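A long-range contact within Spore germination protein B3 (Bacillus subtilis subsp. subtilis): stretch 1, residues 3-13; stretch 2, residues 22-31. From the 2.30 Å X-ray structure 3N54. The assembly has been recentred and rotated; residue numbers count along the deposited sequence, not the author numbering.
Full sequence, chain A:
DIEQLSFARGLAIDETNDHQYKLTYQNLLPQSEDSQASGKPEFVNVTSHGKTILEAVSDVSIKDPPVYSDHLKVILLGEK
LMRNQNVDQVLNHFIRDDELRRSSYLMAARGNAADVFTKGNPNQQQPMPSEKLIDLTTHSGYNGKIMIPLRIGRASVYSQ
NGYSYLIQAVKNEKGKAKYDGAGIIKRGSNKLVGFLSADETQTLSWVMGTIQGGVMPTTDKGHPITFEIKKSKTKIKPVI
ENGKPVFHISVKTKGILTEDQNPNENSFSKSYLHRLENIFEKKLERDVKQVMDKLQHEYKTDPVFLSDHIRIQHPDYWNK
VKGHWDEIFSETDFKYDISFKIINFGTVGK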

# COMPACT_ATOMS: atom_id res chain seq x y z
N GLU A 3 -15.10 11.16 -27.18
CA GLU A 3 -14.44 12.47 -27.26
C GLU A 3 -14.13 12.84 -28.72
O GLU A 3 -13.89 11.98 -29.55
N GLN A 4 -14.13 14.14 -29.02
CA GLN A 4 -13.90 14.63 -30.38
C GLN A 4 -12.48 14.29 -30.86
O GLN A 4 -11.53 14.32 -30.08
N LEU A 5 -12.35 13.97 -32.15
CA LEU A 5 -11.09 13.50 -32.72
C LEU A 5 -10.07 14.60 -33.02
O LEU A 5 -10.41 15.69 -33.48
N SER A 6 -8.80 14.28 -32.75
CA SER A 6 -7.66 15.15 -33.03
C SER A 6 -6.46 14.25 -33.30
O SER A 6 -6.19 13.35 -32.50
N PHE A 7 -5.76 14.49 -34.40
CA PHE A 7 -4.63 13.65 -34.81
C PHE A 7 -3.27 14.34 -34.74
O PHE A 7 -2.25 13.69 -34.97
N ALA A 8 -3.25 15.64 -34.43
CA ALA A 8 -2.00 16.41 -34.36
C ALA A 8 -1.95 17.26 -33.10
O ALA A 8 -2.99 17.70 -32.60
N ARG A 9 -0.74 17.50 -32.61
CA ARG A 9 -0.55 18.25 -31.37
C ARG A 9 0.23 19.54 -31.56
O ARG A 9 1.12 19.63 -32.42
N GLY A 10 -0.12 20.53 -30.75
CA GLY A 10 0.54 21.82 -30.73
C GLY A 10 0.87 22.20 -29.30
O GLY A 10 0.43 21.53 -28.36
N LEU A 11 1.62 23.28 -29.12
CA LEU A 11 2.04 23.72 -27.81
C LEU A 11 2.16 25.23 -27.72
O LEU A 11 2.74 25.87 -28.60
N ALA A 12 1.60 25.79 -26.64
CA ALA A 12 1.75 27.19 -26.31
C ALA A 12 2.69 27.27 -25.12
O ALA A 12 2.51 26.54 -24.14
N ILE A 13 3.71 28.13 -25.20
CA ILE A 13 4.59 28.38 -24.07
C ILE A 13 4.48 29.85 -23.69
O ILE A 13 4.72 30.72 -24.53
N LYS A 22 4.03 28.55 -18.18
CA LYS A 22 2.81 27.82 -18.41
C LYS A 22 2.86 27.25 -19.81
O LYS A 22 2.88 27.98 -20.79
N LEU A 23 2.95 25.92 -19.89
CA LEU A 23 2.90 25.21 -21.16
C LEU A 23 1.50 24.66 -21.32
O LEU A 23 1.04 23.90 -20.47
N THR A 24 0.81 25.07 -22.38
CA THR A 24 -0.52 24.54 -22.67
C THR A 24 -0.45 23.74 -23.96
O THR A 24 -0.29 24.31 -25.04
N TYR A 25 -0.54 22.42 -23.85
CA TYR A 25 -0.57 21.56 -25.02
C TYR A 25 -1.93 21.69 -25.69
O TYR A 25 -2.91 22.10 -25.07
N GLN A 26 -1.98 21.36 -26.98
CA GLN A 26 -3.17 21.57 -27.80
C GLN A 26 -3.45 20.37 -28.69
O GLN A 26 -2.54 19.79 -29.30
N ASN A 27 -4.72 19.99 -28.77
CA ASN A 27 -5.17 18.94 -29.66
C ASN A 27 -5.72 19.64 -30.89
O ASN A 27 -6.83 20.18 -30.86
N LEU A 28 -4.94 19.64 -31.97
CA LEU A 28 -5.29 20.43 -33.15
C LEU A 28 -6.50 19.85 -33.89
O LEU A 28 -6.64 18.64 -34.04
N LEU A 29 -7.38 20.75 -34.33
CA LEU A 29 -8.59 20.39 -35.05
C LEU A 29 -8.20 19.85 -36.42
O LEU A 29 -7.41 20.48 -37.11
N PRO A 30 -8.72 18.67 -36.80
CA PRO A 30 -8.38 18.16 -38.13
C PRO A 30 -8.85 19.11 -39.23
O PRO A 30 -10.02 19.51 -39.23
N GLN A 31 -7.95 19.48 -40.13
CA GLN A 31 -8.28 20.39 -41.24
C GLN A 31 -8.62 19.59 -42.49
O GLN A 31 -8.01 18.55 -42.75

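What do the first residues of stretch 2 offer to their antiparallel neighbour? Lys22 gives little, because the end of its side chain leads away from stretch 1. Leu23, with chi1 m and chi2 p, lies on the same sheet face as Ile13 and Leu11 and meets both: its CD1 is 4.1 Å from Ile13 CG2, and its CB is 3.9 Å from Leu11 CD1. Thr24, chi1 m, turns to the other face, where its CB sits 4.3 Å from the CB of Ala12. The backbones hold this pair in register, with Thr24 N to Ala12 O and Ala12 N to Thr24 O both hydrogen bonds of 2.9 Å.

How does Tyr25 use its ring? With chi1 m and chi2 at 79°, the ring reaches back over stretch 1, on the face shared with Leu11 and Arg9. Leu11, t then p, places its CD1 over one face of the ring, 3.6 Å from the Tyr25 centroid and only 7° off the normal, a well-formed CH-pi contact. The guanidinium of Arg9 also arrives, its NH2 3.5 Å from Tyr25 CE2, but obliquely. The arginine is m, t, p through chi3, and its end comes nearer to stretch 2.

Why does a glycine suit the place opposite Gln26? Gln26, m at both chi1 and chi2, lies on the face with Thr24 and Leu28, while Gly10 leaves its own position there empty. Leu28 fills part of that space: a CB on Gly10 would come within a tight 3.1 Å of Leu28 CD2. The backbones close up through hydrogen bonds from Gln26 N to Gly10 O, 2.8 Å, and from Gly10 N to Gln26 O, 2.9 Å.

Where do side-chain polar groups and water enter? Asn27, chi1 m, returns to the face of Arg9, its ND2 4.1 Å from Arg9 CG. That ND2 donates to a water at 2.7 Å, and the same water donates to Ser6 OG at 2.8 Å, bridging the two side chains. Ser6, chi1 t, in turn donates from OG to Leu28 O at 2.9 Å. A second water links the backbones, accepting from Phe7 N at 2.8 Å and donating to Leu28 O at 2.7 Å.

What finishes the contact beyond Asn27? Leu28, m then t, brings CD1 to 4.1 Å from Ala8 CB. Leu29 CD1 approaches Gln4 NE2 at 3.6 Å, although its CA-to-CB bond points away. Pro30 points toward stretch 1, setting its CG 3.9 Å from Phe7 CD1 and its CD 3.4 Å from Leu5 O.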

# COMPACT_ATOMS: atom_id res chain seq x y z
CB GLU A 3 -13.14 12.49 -26.45
CG GLU A 3 -13.32 12.35 -24.93
CD GLU A 3 -13.68 10.94 -24.48
OE1 GLU A 3 -13.13 9.97 -25.05
OE2 GLU A 3 -14.51 10.80 -23.55
CB GLN A 4 -14.15 16.14 -30.43
CG GLN A 4 -14.02 16.76 -31.81
CD GLN A 4 -14.39 18.24 -31.83
OE1 GLN A 4 -14.75 18.82 -30.81
NE2 GLN A 4 -14.29 18.86 -33.00
CB LEU A 5 -11.35 12.72 -34.02
CG LEU A 5 -12.13 11.41 -33.89
CD1 LEU A 5 -12.52 10.89 -35.26
CD2 LEU A 5 -11.32 10.38 -33.12
CB SER A 6 -7.38 16.07 -31.85
OG SER A 6 -6.11 16.69 -31.96
CB PHE A 7 -4.84 13.16 -36.25
CG PHE A 7 -6.16 12.49 -36.46
CD1 PHE A 7 -7.22 13.17 -37.05
CD2 PHE A 7 -6.36 11.18 -36.04
CE1 PHE A 7 -8.45 12.56 -37.24
CE2 PHE A 7 -7.59 10.55 -36.23
CZ PHE A 7 -8.64 11.25 -36.83
CB ALA A 8 -1.87 17.28 -35.60
CB ARG A 9 0.15 17.37 -30.33
CG ARG A 9 -0.82 16.49 -29.56
CD ARG A 9 -0.12 15.40 -28.76
NE ARG A 9 0.81 15.91 -27.75
CZ ARG A 9 2.15 15.78 -27.77
NH1 ARG A 9 2.77 15.15 -28.77
NH2 ARG A 9 2.87 16.28 -26.78
CB LEU A 11 3.40 23.10 -27.47
CG LEU A 11 4.08 23.56 -26.17
CD1 LEU A 11 3.22 23.22 -24.95
CD2 LEU A 11 5.47 22.93 -26.06
CB ALA A 12 0.41 27.81 -25.96
CB ILE A 13 6.07 28.03 -24.32
CG1 ILE A 13 6.22 26.65 -24.96
CG2 ILE A 13 6.85 28.10 -23.00
CD1 ILE A 13 7.68 26.21 -25.14
CB LYS A 22 1.57 28.71 -18.24
CG LYS A 22 0.27 27.92 -18.27
CD LYS A 22 -0.96 28.73 -17.88
CE LYS A 22 -1.45 29.61 -19.02
NZ LYS A 22 -2.86 30.10 -18.81
CB LEU A 23 3.91 24.07 -21.19
CG LEU A 23 5.37 24.43 -21.43
CD1 LEU A 23 5.97 25.16 -20.23
CD2 LEU A 23 6.17 23.17 -21.73
CB THR A 24 -1.58 25.65 -22.80
OG1 THR A 24 -1.50 26.53 -21.68
CG2 THR A 24 -2.99 25.04 -22.87
CB TYR A 25 -0.25 20.12 -24.64
CG TYR A 25 1.21 19.93 -24.33
CD1 TYR A 25 1.74 20.31 -23.10
CD2 TYR A 25 2.07 19.39 -25.27
CE1 TYR A 25 3.08 20.15 -22.81
CE2 TYR A 25 3.42 19.22 -25.00
CZ TYR A 25 3.92 19.60 -23.77
OH TYR A 25 5.26 19.43 -23.51
CB GLN A 26 -2.95 22.79 -28.71
CG GLN A 26 -2.47 24.07 -27.99
CD GLN A 26 -3.51 24.67 -27.07
OE1 GLN A 26 -3.19 25.45 -26.18
NE2 GLN A 26 -4.77 24.32 -27.30
CB ASN A 27 -6.21 18.07 -28.96
CG ASN A 27 -5.66 17.39 -27.72
OD1 ASN A 27 -6.22 17.49 -26.62
ND2 ASN A 27 -4.54 16.69 -27.88
CB LEU A 28 -4.10 20.56 -34.10
CG LEU A 28 -2.82 21.14 -33.47
CD1 LEU A 28 -1.73 21.24 -34.51
CD2 LEU A 28 -3.08 22.51 -32.81
CB LEU A 29 -9.50 21.61 -35.20
CG LEU A 29 -10.89 21.39 -35.77
CD1 LEU A 29 -11.73 20.53 -34.84
CD2 LEU A 29 -11.58 22.74 -36.04
CB PRO A 30 -9.14 16.82 -38.20
CG PRO A 30 -9.39 16.43 -36.79
CD PRO A 30 -9.51 17.70 -36.01
CB GLN A 31 -7.11 21.34 -41.52
CG GLN A 31 -7.35 22.30 -42.70
CD GLN A 31 -6.13 23.15 -43.04
OE1 GLN A 31 -5.19 23.25 -42.24
NE2 GLN A 31 -6.15 23.77 -44.22
O HOH W 1 -4.17 15.62 -30.28
O HOH W 2 -5.96 16.81 -35.88